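PDB 4HDT: 3-hydroxyisobutyryl-CoA hydrolase from Mycobacterium thermoresistibile, which probably hydrolyses 3-hydroxyisobutyryl-CoA (3-hydroxy-2-methylpropanoyl-CoA) to 3-hydroxyisobutyrate and free coenzyme A, and binds zinc ions. Local coordinates for residues L33-V38 against W91-R96; E86-W91 against V295-L300; R159-L164 against I181-A186. All blocks are in the same frame, centred on the assembly; numbering follows the deposited sequence. Where two conformers were deposited one is given.

Contact 1: L33-V38 against W91-R96; sequences LTHGMV and WFDEYR. With ZN (zinc ion), chain D; ACT (acetate ion), chain H.
A zinc-bound imidazole is gripped from both nitrogens. ND1 of His-35 lies 2.1 Å from ZN, while NE2 of His-35 gives its hydrogen to OD2 of Asp-93 at 2.7 Å. That bond is nearly straight (N-H...O 168°) and the acceptor lies almost in the imidazole plane; OD2 uses its anti lone pair, and ring and carboxylate planes are 32° apart. CG of His-35 stands anti to the backbone N (chi1 -171°), carrying the ring across to helix 85-103. OD1 of Asp-93 forms a salt bridge with Arg-89, and the negative charge probably makes the imidazole a better zinc donor. N of His-35 donates to O of an acetate, probably from the crystallisation liquor, at 3.0 Å. CG1 of Val-38 presses on the facing helix, 3.7 Å from CA of Glu-94, and CD1 of Leu-33 meets OE2 of Glu-94 at 3.8 Å. A capping box starts helix 35-49: OG1 of Thr-34 accepts from N of Met-37 at 3.1 Å, and N of Thr-34 donates weakly to SD of Met-37 at 3.5 Å. Glu-86 supplies the second zinc ligand from this chain, and the carboxylate-histidine-zinc arrangement is well known from zinc sites, here on a crotonase-like fold.

Contact 2: E86-W91 against V295-L300; sequences EARRFW and VSCASL. With ZN (zinc ion), chain D.
Helix 85-103 and helix 285-299 of this crotonase-like fold run antiparallel, their short segments inclined at 166° with axes 10.3 Å apart, and an indole fills much of the gap. Glu-86 takes no part in this packing; its OE1 binds ZN at 1.9 Å. Along 295-300, the first residue to touch is Ser-296. Its CB sits over one face of the Trp-91 six-membered ring in a CH-pi contact, 3.6 Å from the centroid and only 13° off the normal. OG of Ser-296 turns to partners elsewhere, Tyr-95 and the carbonyl of Glu-292, so the methylene meets the ring. The carbonyl O of Ser-296 approaches CZ3 of Trp-91 at 3.4 Å, while accepting from both Ser-299 OG and Leu-300 N. On the opposite indole face lies O of Ala-87, one turn back on the tryptophan's own helix.

Next comes Cys-297, whose SG rests against the aliphatic part of Arg-88, 3.7 Å from CD. The arginine chain bends at chi3 (-70°), and NH2 bonds to the carbonyl of Asp-83. Ser-299 turns its OG back into its own helix, donating to O of Ser-296 at 2.6 Å along a carbonyl lone pair.

Leu-300 closes the interface, inserting its branches between three side chains. Its CG meets the rim of the indole tip to tip, near the ring plane, 3.6 Å from CZ3 of Trp-91. CD2 packs on CB of Ala-87, and CD1 on CG of Arg-88. Beside this apolar patch, a water donates to O of Cys-297 at 2.7 Å and weakly accepts from NH1 of Arg-88.

Contact 3: R159-L164 against I181-A186; sequences RAPGKL and IVMGFA
In Met-183, chi1 (-84°) sets CG and the nearly extended chi2 (-161°) sets SD beside CB of Leu-164, while a bend at chi3 turns only CE. The backbone here ends helix 177-183 in a Schellman motif: Gly-184 takes a positive phi, and its N bonds to O of Ile-181 at 3.2 Å. Opposite, residues 161 to 164 form a type II' beta turn, closed by N of Leu-164 bonding to O of Pro-161 and leading into helix 164-171. The contact therefore joins a helix end to the connection between helices 153-158 and 164-171, away from the zinc sites.

The packing is mostly apolar. CB of Leu-164 touches SD of Met-183 at 3.8 Å, the two chains crossing obliquely, and CD1 of Leu-164 reaches CG1 of Val-182 at 4.0 Å. CG of Met-183 rests in the notch between CB of Ala-160 and CB of Leu-164, 3.9 Å from each. Ile-230 of helix 227-233 also packs on Leu-164, and Phe-175 on Met-183, extending this small core beyond the two segments.

Backbone carbonyls complete the fit. CA of Ala-160 makes a CA-H...O contact with O of Met-183, with an angle of 135° at the hydrogen. The pyrrolidine ring of Pro-161 lies against the last helical turn, where its CG approaches O of Val-182 to 3.2 Å.

From the N terminus, contact 1 is the first to close: it brings 91-96 back to 33-38, joining helices 35-49 and 85-103. Contact 2 opens at 86-91, before contact 1 has closed, so the two cross along the chain. They share Trp-91 and a zinc ion, and their centres lie 11 Å apart; OH of Tyr-95 and OG of Ser-296, 2.8 Å apart, bridge them. Contact 3 closes a short helical loop between 159-164 and 181-186, lying wholly within the long span that contact 2 later closes with helix 285-299. It sits on the opposite side of the chain's centre, about 25 Å from contact 1 between centres.

Contact 1: L33-V38 against W91-R96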
loop_
_atom_site.group_PDB
_atom_site.type_symbol
_atom_site.label_atom_id
_atom_site.label_comp_id
_atom_site.label_asym_id
_atom_site.label_seq_id
_atom_site.Cartn_x
_atom_site.Cartn_y
_atom_site.Cartn_z
ATOM N N LEU A 33 10.213 -3.794 -4.517
ATOM C CA LEU A 33 10.000 -5.253 -4.563
ATOM C C LEU A 33 10.096 -5.788 -5.976
ATOM O O LEU A 33 9.435 -5.284 -6.898
ATOM C CB LEU A 33 8.602 -5.631 -4.052
ATOM C CG LEU A 33 8.271 -5.174 -2.664
ATOM C CD1 LEU A 33 6.841 -5.615 -2.357
ATOM C CD2 LEU A 33 9.218 -5.795 -1.667
ATOM N N THR A 34 10.858 -6.856 -6.106
ATOM C CA THR A 34 10.911 -7.638 -7.331
ATOM C C THR A 34 10.055 -8.899 -7.134
ATOM O O THR A 34 9.662 -9.252 -6.006
ATOM C CB THR A 34 12.342 -8.104 -7.629
ATOM O OG1 THR A 34 12.788 -8.966 -6.585
ATOM C CG2 THR A 34 13.322 -6.935 -7.788
ATOM N N HIS A 35 9.855 -9.609 -8.226
ATOM C CA HIS A 35 9.076 -10.838 -8.139
ATOM C C HIS A 35 9.847 -11.828 -7.270
ATOM O O HIS A 35 9.274 -12.557 -6.445
ATOM C CB HIS A 35 8.838 -11.330 -9.559
ATOM C CG HIS A 35 7.884 -12.463 -9.628
ATOM N ND1 HIS A 35 7.634 -13.155 -10.788
ATOM C CD2 HIS A 35 7.081 -13.000 -8.679
ATOM C CE1 HIS A 35 6.737 -14.096 -10.541
ATOM N NE2 HIS A 35 6.367 -14.003 -9.274
ATOM N N GLY A 36 11.173 -11.867 -7.434
ATOM C CA GLY A 36 12.014 -12.704 -6.606
ATOM C C GLY A 36 11.912 -12.467 -5.108
ATOM O O GLY A 36 11.872 -13.406 -4.303
ATOM N N MET A 37 11.833 -11.198 -4.726
ATOM C CA MET A 37 11.700 -10.871 -3.304
ATOM C C MET A 37 10.369 -11.353 -2.746
ATOM O O MET A 37 10.309 -11.877 -1.614
ATOM C CB MET A 37 11.859 -9.348 -3.101
ATOM C CG MET A 37 13.260 -8.829 -3.431
ATOM S SD MET A 37 13.385 -7.053 -3.702
ATOM C CE MET A 37 13.132 -6.373 -2.062
ATOM N N VAL A 38 9.301 -11.101 -3.499
ATOM C CA VAL A 38 7.963 -11.621 -3.147
ATOM C C VAL A 38 7.976 -13.139 -2.961
ATOM O O VAL A 38 7.487 -13.656 -1.950
ATOM C CB VAL A 38 6.924 -11.145 -4.194
ATOM C CG1 VAL A 38 5.652 -11.958 -4.157
ATOM C CG2 VAL A 38 6.663 -9.653 -4.012
ATOM N N TRP A 91 1.723 -9.947 -9.690
ATOM C CA TRP A 91 0.568 -9.554 -8.858
ATOM C C TRP A 91 -0.102 -10.791 -8.271
ATOM O O TRP A 91 -0.560 -10.756 -7.125
ATOM C CB TRP A 91 -0.415 -8.747 -9.674
ATOM C CG TRP A 91 0.022 -7.379 -10.011
ATOM C CD1 TRP A 91 0.769 -6.565 -9.242
ATOM C CD2 TRP A 91 -0.283 -6.648 -11.189
ATOM N NE1 TRP A 91 0.967 -5.361 -9.859
ATOM C CE2 TRP A 91 0.322 -5.382 -11.068
ATOM C CE3 TRP A 91 -1.010 -6.931 -12.337
ATOM C CZ2 TRP A 91 0.204 -4.382 -12.078
ATOM C CZ3 TRP A 91 -1.142 -5.944 -13.332
ATOM C CH2 TRP A 91 -0.525 -4.702 -13.204
ATOM N N PHE A 92 -0.211 -11.857 -9.045
ATOM C CA PHE A 92 -0.791 -13.101 -8.537
ATOM C C PHE A 92 -0.048 -13.569 -7.272
ATOM O O PHE A 92 -0.655 -13.823 -6.235
ATOM C CB PHE A 92 -0.760 -14.163 -9.655
ATOM C CG PHE A 92 -1.618 -15.361 -9.415
ATOM C CD1 PHE A 92 -1.126 -16.466 -8.774
ATOM C CD2 PHE A 92 -2.907 -15.397 -9.896
ATOM C CE1 PHE A 92 -1.923 -17.593 -8.563
ATOM C CE2 PHE A 92 -3.715 -16.498 -9.691
ATOM C CZ PHE A 92 -3.225 -17.592 -9.015
ATOM N N ASP A 93 1.268 -13.669 -7.335
ATOM C CA ASP A 93 2.090 -14.090 -6.216
ATOM C C ASP A 93 2.114 -13.037 -5.091
ATOM O O ASP A 93 2.078 -13.374 -3.909
ATOM C CB ASP A 93 3.518 -14.397 -6.688
ATOM C CG ASP A 93 3.607 -15.677 -7.503
ATOM O OD1 ASP A 93 2.746 -16.612 -7.347
ATOM O OD2 ASP A 93 4.566 -15.804 -8.320
ATOM N N GLU A 94 2.150 -11.760 -5.466
ATOM C CA GLU A 94 2.206 -10.705 -4.466
ATOM C C GLU A 94 0.921 -10.632 -3.651
ATOM O O GLU A 94 0.980 -10.535 -2.428
ATOM C CB GLU A 94 2.462 -9.348 -5.114
ATOM C CG GLU A 94 2.637 -8.203 -4.118
ATOM C CD GLU A 94 2.788 -6.871 -4.802
ATOM O OE1 GLU A 94 2.090 -6.677 -5.820
ATOM O OE2 GLU A 94 3.568 -6.012 -4.343
ATOM N N TYR A 95 -0.204 -10.715 -4.324
ATOM C CA TYR A 95 -1.486 -10.593 -3.624
ATOM C C TYR A 95 -1.727 -11.830 -2.769
ATOM O O TYR A 95 -2.274 -11.742 -1.672
ATOM C CB TYR A 95 -2.671 -10.311 -4.534
ATOM C CG TYR A 95 -2.599 -9.016 -5.368
ATOM C CD1 TYR A 95 -1.545 -8.118 -5.255
ATOM C CD2 TYR A 95 -3.568 -8.740 -6.287
ATOM C CE1 TYR A 95 -1.461 -6.986 -6.051
ATOM C CE2 TYR A 95 -3.512 -7.603 -7.084
ATOM C CZ TYR A 95 -2.451 -6.751 -6.997
ATOM O OH TYR A 95 -2.435 -5.677 -7.869
ATOM N N ARG A 96 -1.312 -13.001 -3.219
ATOM C CA ARG A 96 -1.342 -14.155 -2.350
ATOM C C ARG A 96 -0.472 -13.997 -1.083
ATOM O O ARG A 96 -0.878 -14.393 0.021
ATOM C CB ARG A 96 -0.961 -15.419 -3.154
ATOM C CG ARG A 96 -2.109 -15.897 -4.060
ATOM C CD ARG A 96 -1.654 -16.826 -5.206
ATOM N NE ARG A 96 -0.936 -17.985 -4.743
ATOM C CZ ARG A 96 -1.485 -19.169 -4.436
ATOM N NH1 ARG A 96 -2.803 -19.351 -4.515
ATOM N NH2 ARG A 96 -0.723 -20.185 -4.024
HETATM ZN ZN ZN D . 8.433 -13.339 -12.706
HETATM C C ACT H . 8.450 -7.538 -10.979
HETATM O O ACT H . 9.598 -8.046 -10.761
HETATM O OXT ACT H . 7.671 -8.012 -11.836
HETATM C CH3 ACT H . 7.997 -6.287 -10.266
#

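Contact 2: E86-W91 against V295-L300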
loop_
_atom_site.group_PDB
_atom_site.type_symbol
_atom_site.label_atom_id
_atom_site.label_comp_id
_atom_site.label_asym_id
_atom_site.label_seq_id
_atom_site.Cartn_x
_atom_site.Cartn_y
_atom_site.Cartn_z
ATOM N N GLU A 86 4.439 -11.054 -17.034
ATOM C CA GLU A 86 5.182 -10.905 -15.776
ATOM C C GLU A 86 4.439 -10.066 -14.766
ATOM O O GLU A 86 4.451 -10.381 -13.589
ATOM C CB GLU A 86 6.580 -10.321 -15.997
ATOM C CG GLU A 86 7.307 -9.820 -14.743
ATOM C CD GLU A 86 7.766 -10.906 -13.769
ATOM O OE1 GLU A 86 7.689 -12.113 -14.025
ATOM O OE2 GLU A 86 8.177 -10.506 -12.646
ATOM N N ALA A 87 3.811 -8.984 -15.223
ATOM C CA ALA A 87 3.016 -8.192 -14.302
ATOM C C ALA A 87 1.907 -9.040 -13.664
ATOM O O ALA A 87 1.725 -9.006 -12.444
ATOM C CB ALA A 87 2.416 -6.967 -14.967
ATOM N N ARG A 88 1.157 -9.771 -14.468
ATOM C CA ARG A 88 0.103 -10.600 -13.898
ATOM C C ARG A 88 0.629 -11.678 -12.950
ATOM O O ARG A 88 0.058 -11.933 -11.873
ATOM C CB ARG A 88 -0.760 -11.210 -14.985
ATOM C CG ARG A 88 -1.572 -10.161 -15.719
ATOM C CD ARG A 88 -2.603 -10.831 -16.597
ATOM N NE ARG A 88 -1.944 -11.484 -17.703
ATOM C CZ ARG A 88 -1.652 -10.898 -18.859
ATOM N NH1 ARG A 88 -2.016 -9.644 -19.095
ATOM N NH2 ARG A 88 -1.027 -11.598 -19.786
ATOM N N ARG A 89 1.735 -12.310 -13.305
ATOM C CA ARG A 89 2.249 -13.331 -12.437
ATOM C C ARG A 89 2.766 -12.715 -11.141
ATOM O O ARG A 89 2.593 -13.280 -10.064
ATOM C CB ARG A 89 3.355 -14.110 -13.102
ATOM C CG ARG A 89 3.783 -15.321 -12.270
ATOM C CD ARG A 89 2.655 -16.356 -12.076
ATOM N NE ARG A 89 2.809 -17.054 -10.805
ATOM C CZ ARG A 89 2.098 -18.113 -10.406
ATOM N NH1 ARG A 89 1.172 -18.658 -11.203
ATOM N NH2 ARG A 89 2.337 -18.654 -9.202
ATOM N N PHE A 90 3.434 -11.575 -11.262
ATOM C CA PHE A 90 3.937 -10.848 -10.087
ATOM C C PHE A 90 2.764 -10.540 -9.143
ATOM O O PHE A 90 2.835 -10.824 -7.950
ATOM C CB PHE A 90 4.685 -9.555 -10.500
ATOM C CG PHE A 90 5.021 -8.654 -9.339
ATOM C CD1 PHE A 90 6.034 -8.975 -8.462
ATOM C CD2 PHE A 90 4.275 -7.524 -9.112
ATOM C CE1 PHE A 90 6.365 -8.157 -7.393
ATOM C CE2 PHE A 90 4.559 -6.700 -8.040
ATOM C CZ PHE A 90 5.605 -7.034 -7.149
ATOM N N TRP A 91 1.723 -9.947 -9.690
ATOM C CA TRP A 91 0.568 -9.554 -8.858
ATOM C C TRP A 91 -0.102 -10.791 -8.271
ATOM O O TRP A 91 -0.560 -10.756 -7.125
ATOM C CB TRP A 91 -0.415 -8.747 -9.674
ATOM C CG TRP A 91 0.022 -7.379 -10.011
ATOM C CD1 TRP A 91 0.769 -6.565 -9.242
ATOM C CD2 TRP A 91 -0.283 -6.648 -11.189
ATOM N NE1 TRP A 91 0.967 -5.361 -9.859
ATOM C CE2 TRP A 91 0.322 -5.382 -11.068
ATOM C CE3 TRP A 91 -1.010 -6.931 -12.337
ATOM C CZ2 TRP A 91 0.204 -4.382 -12.078
ATOM C CZ3 TRP A 91 -1.142 -5.944 -13.332
ATOM C CH2 TRP A 91 -0.525 -4.702 -13.204
ATOM N N VAL A 295 -8.769 -5.209 -11.504
ATOM C CA VAL A 295 -8.457 -3.808 -11.793
ATOM C C VAL A 295 -7.028 -3.655 -12.316
ATOM O O VAL A 295 -6.806 -2.963 -13.328
ATOM C CB VAL A 295 -8.723 -2.925 -10.565
ATOM C CG1 VAL A 295 -8.205 -1.503 -10.708
ATOM C CG2 VAL A 295 -10.236 -2.902 -10.241
ATOM N N SER A 296 -6.070 -4.303 -11.651
ATOM C CA SER A 296 -4.664 -4.238 -12.091
ATOM C C SER A 296 -4.493 -4.823 -13.494
ATOM O O SER A 296 -3.846 -4.231 -14.328
ATOM C CB SER A 296 -3.731 -4.913 -11.092
ATOM O OG SER A 296 -3.806 -4.277 -9.806
ATOM N N CYS A 297 -5.094 -5.986 -13.727
ATOM C CA CYS A 297 -5.069 -6.619 -15.041
ATOM C C CYS A 297 -5.629 -5.699 -16.115
ATOM O O CYS A 297 -5.050 -5.592 -17.214
ATOM C CB CYS A 297 -5.846 -7.910 -15.010
ATOM S SG CYS A 297 -4.973 -9.288 -14.210
ATOM N N ALA A 298 -6.762 -5.060 -15.825
ATOM C CA ALA A 298 -7.360 -4.111 -16.771
ATOM C C ALA A 298 -6.415 -2.923 -17.042
ATOM O O ALA A 298 -6.262 -2.502 -18.220
ATOM C CB ALA A 298 -8.717 -3.638 -16.258
ATOM N N SER A 299 -5.770 -2.426 -15.991
ATOM C CA SER A 299 -4.862 -1.292 -16.125
ATOM C C SER A 299 -3.687 -1.610 -17.085
ATOM O O SER A 299 -3.153 -0.707 -17.740
ATOM C CB SER A 299 -4.333 -0.843 -14.778
ATOM O OG SER A 299 -3.253 -1.668 -14.422
ATOM N N LEU A 300 -3.291 -2.872 -17.186
ATOM C CA LEU A 300 -2.223 -3.210 -18.135
ATOM C C LEU A 300 -2.550 -2.867 -19.588
ATOM O O LEU A 300 -1.646 -2.690 -20.409
ATOM C CB LEU A 300 -1.857 -4.695 -18.061
ATOM C CG LEU A 300 -1.071 -5.163 -16.880
ATOM C CD1 LEU A 300 -0.966 -6.696 -17.000
ATOM C CD2 LEU A 300 0.324 -4.503 -16.850
HETATM ZN ZN ZN D . 8.433 -13.339 -12.706
HETATM O O HOH W 1 -4.350 -7.619 -18.803
#

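Contact 3: R159-L164 against I181-A186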
loop_
_atom_site.group_PDB
_atom_site.type_symbol
_atom_site.label_atom_id
_atom_site.label_comp_id
_atom_site.label_asym_id
_atom_site.label_seq_id
_atom_site.Cartn_x
_atom_site.Cartn_y
_atom_site.Cartn_z
ATOM N N ARG A 159 -11.493 0.999 5.286
ATOM C CA ARG A 159 -11.677 0.816 6.745
ATOM C C ARG A 159 -11.181 2.004 7.583
ATOM O O ARG A 159 -11.337 2.004 8.801
ATOM C CB ARG A 159 -11.040 -0.507 7.181
ATOM C CG ARG A 159 -11.897 -1.739 6.792
ATOM C CD ARG A 159 -11.191 -3.074 6.959
ATOM N NE ARG A 159 -12.106 -4.199 6.675
ATOM C CZ ARG A 159 -12.507 -4.534 5.446
ATOM N NH1 ARG A 159 -12.085 -3.849 4.376
ATOM N NH2 ARG A 159 -13.334 -5.568 5.289
ATOM N N ALA A 160 -10.589 3.001 6.931
ATOM C CA ALA A 160 -10.077 4.186 7.630
ATOM C C ALA A 160 -11.281 4.998 8.133
ATOM O O ALA A 160 -12.385 4.893 7.560
ATOM C CB ALA A 160 -9.237 5.026 6.701
ATOM N N PRO A 161 -11.071 5.817 9.184
ATOM C CA PRO A 161 -12.179 6.625 9.684
ATOM C C PRO A 161 -12.728 7.593 8.651
ATOM O O PRO A 161 -11.957 8.183 7.868
ATOM C CB PRO A 161 -11.554 7.373 10.872
ATOM C CG PRO A 161 -10.325 6.628 11.265
ATOM C CD PRO A 161 -9.836 6.046 9.962
ATOM N N GLY A 162 -14.050 7.798 8.671
ATOM C CA GLY A 162 -14.612 8.860 7.846
ATOM C C GLY A 162 -14.316 8.632 6.381
ATOM O O GLY A 162 -14.419 7.513 5.887
ATOM N N LYS A 163 -13.912 9.704 5.694
ATOM C CA LYS A 163 -13.459 9.637 4.306
ATOM C C LYS A 163 -11.947 9.801 4.210
ATOM O O LYS A 163 -11.445 10.110 3.140
ATOM C CB LYS A 163 -14.151 10.712 3.463
ATOM C CG LYS A 163 -15.669 10.643 3.491
ATOM C CD LYS A 163 -16.176 9.310 2.990
ATOM C CE LYS A 163 -17.687 9.216 3.057
ATOM N NZ LYS A 163 -18.092 7.811 2.850
ATOM N N LEU A 164 -11.226 9.627 5.315
ATOM C CA LEU A 164 -9.772 9.749 5.270
ATOM C C LEU A 164 -9.128 8.835 4.221
ATOM O O LEU A 164 -8.142 9.213 3.568
ATOM C CB LEU A 164 -9.164 9.470 6.640
ATOM C CG LEU A 164 -9.427 10.466 7.798
ATOM C CD1 LEU A 164 -8.626 10.064 9.012
ATOM C CD2 LEU A 164 -9.193 11.902 7.460
ATOM N N ILE A 181 -1.529 5.283 12.109
ATOM C CA ILE A 181 -2.214 4.626 13.233
ATOM C C ILE A 181 -3.691 5.052 13.236
ATOM O O ILE A 181 -4.598 4.213 13.387
ATOM C CB ILE A 181 -1.508 4.935 14.557
ATOM C CG1 ILE A 181 -0.094 4.308 14.524
ATOM C CG2 ILE A 181 -2.312 4.430 15.754
ATOM C CD1 ILE A 181 0.786 4.765 15.680
ATOM N N VAL A 182 -3.961 6.343 13.047
ATOM C CA VAL A 182 -5.356 6.808 12.985
ATOM C C VAL A 182 -6.148 6.101 11.846
ATOM O O VAL A 182 -7.308 5.733 12.018
ATOM C CB VAL A 182 -5.378 8.368 12.838
ATOM C CG1 VAL A 182 -6.705 8.861 12.274
ATOM C CG2 VAL A 182 -5.009 9.008 14.163
ATOM N N MET A 183 -5.471 5.854 10.724
ATOM C CA MET A 183 -6.178 5.282 9.587
ATOM C C MET A 183 -6.271 3.759 9.628
ATOM O O MET A 183 -6.934 3.190 8.778
ATOM C CB MET A 183 -5.616 5.780 8.263
ATOM C CG MET A 183 -6.217 7.143 7.862
ATOM S SD MET A 183 -5.983 7.413 6.090
ATOM C CE MET A 183 -4.220 7.455 6.241
ATOM N N GLY A 184 -5.659 3.120 10.629
ATOM C CA GLY A 184 -5.748 1.668 10.734
ATOM C C GLY A 184 -4.737 0.940 9.899
ATOM O O GLY A 184 -4.866 -0.254 9.670
ATOM N N PHE A 185 -3.688 1.666 9.497
ATOM C CA PHE A 185 -2.573 1.062 8.704
ATOM C C PHE A 185 -1.423 0.587 9.597
ATOM O O PHE A 185 -0.500 -0.101 9.153
ATOM C CB PHE A 185 -2.011 2.070 7.691
ATOM C CG PHE A 185 -2.814 2.229 6.417
ATOM C CD1 PHE A 185 -4.145 2.625 6.441
ATOM C CD2 PHE A 185 -2.235 2.035 5.171
ATOM C CE1 PHE A 185 -4.881 2.813 5.289
ATOM C CE2 PHE A 185 -2.977 2.221 3.994
ATOM C CZ PHE A 185 -4.305 2.630 4.042
ATOM N N ALA A 186 -1.458 0.984 10.871
ATOM C CA ALA A 186 -0.422 0.596 11.832
ATOM C C ALA A 186 -0.997 0.645 13.243
ATOM O O ALA A 186 -2.072 1.210 13.445
ATOM C CB ALA A 186 0.799 1.516 11.709
#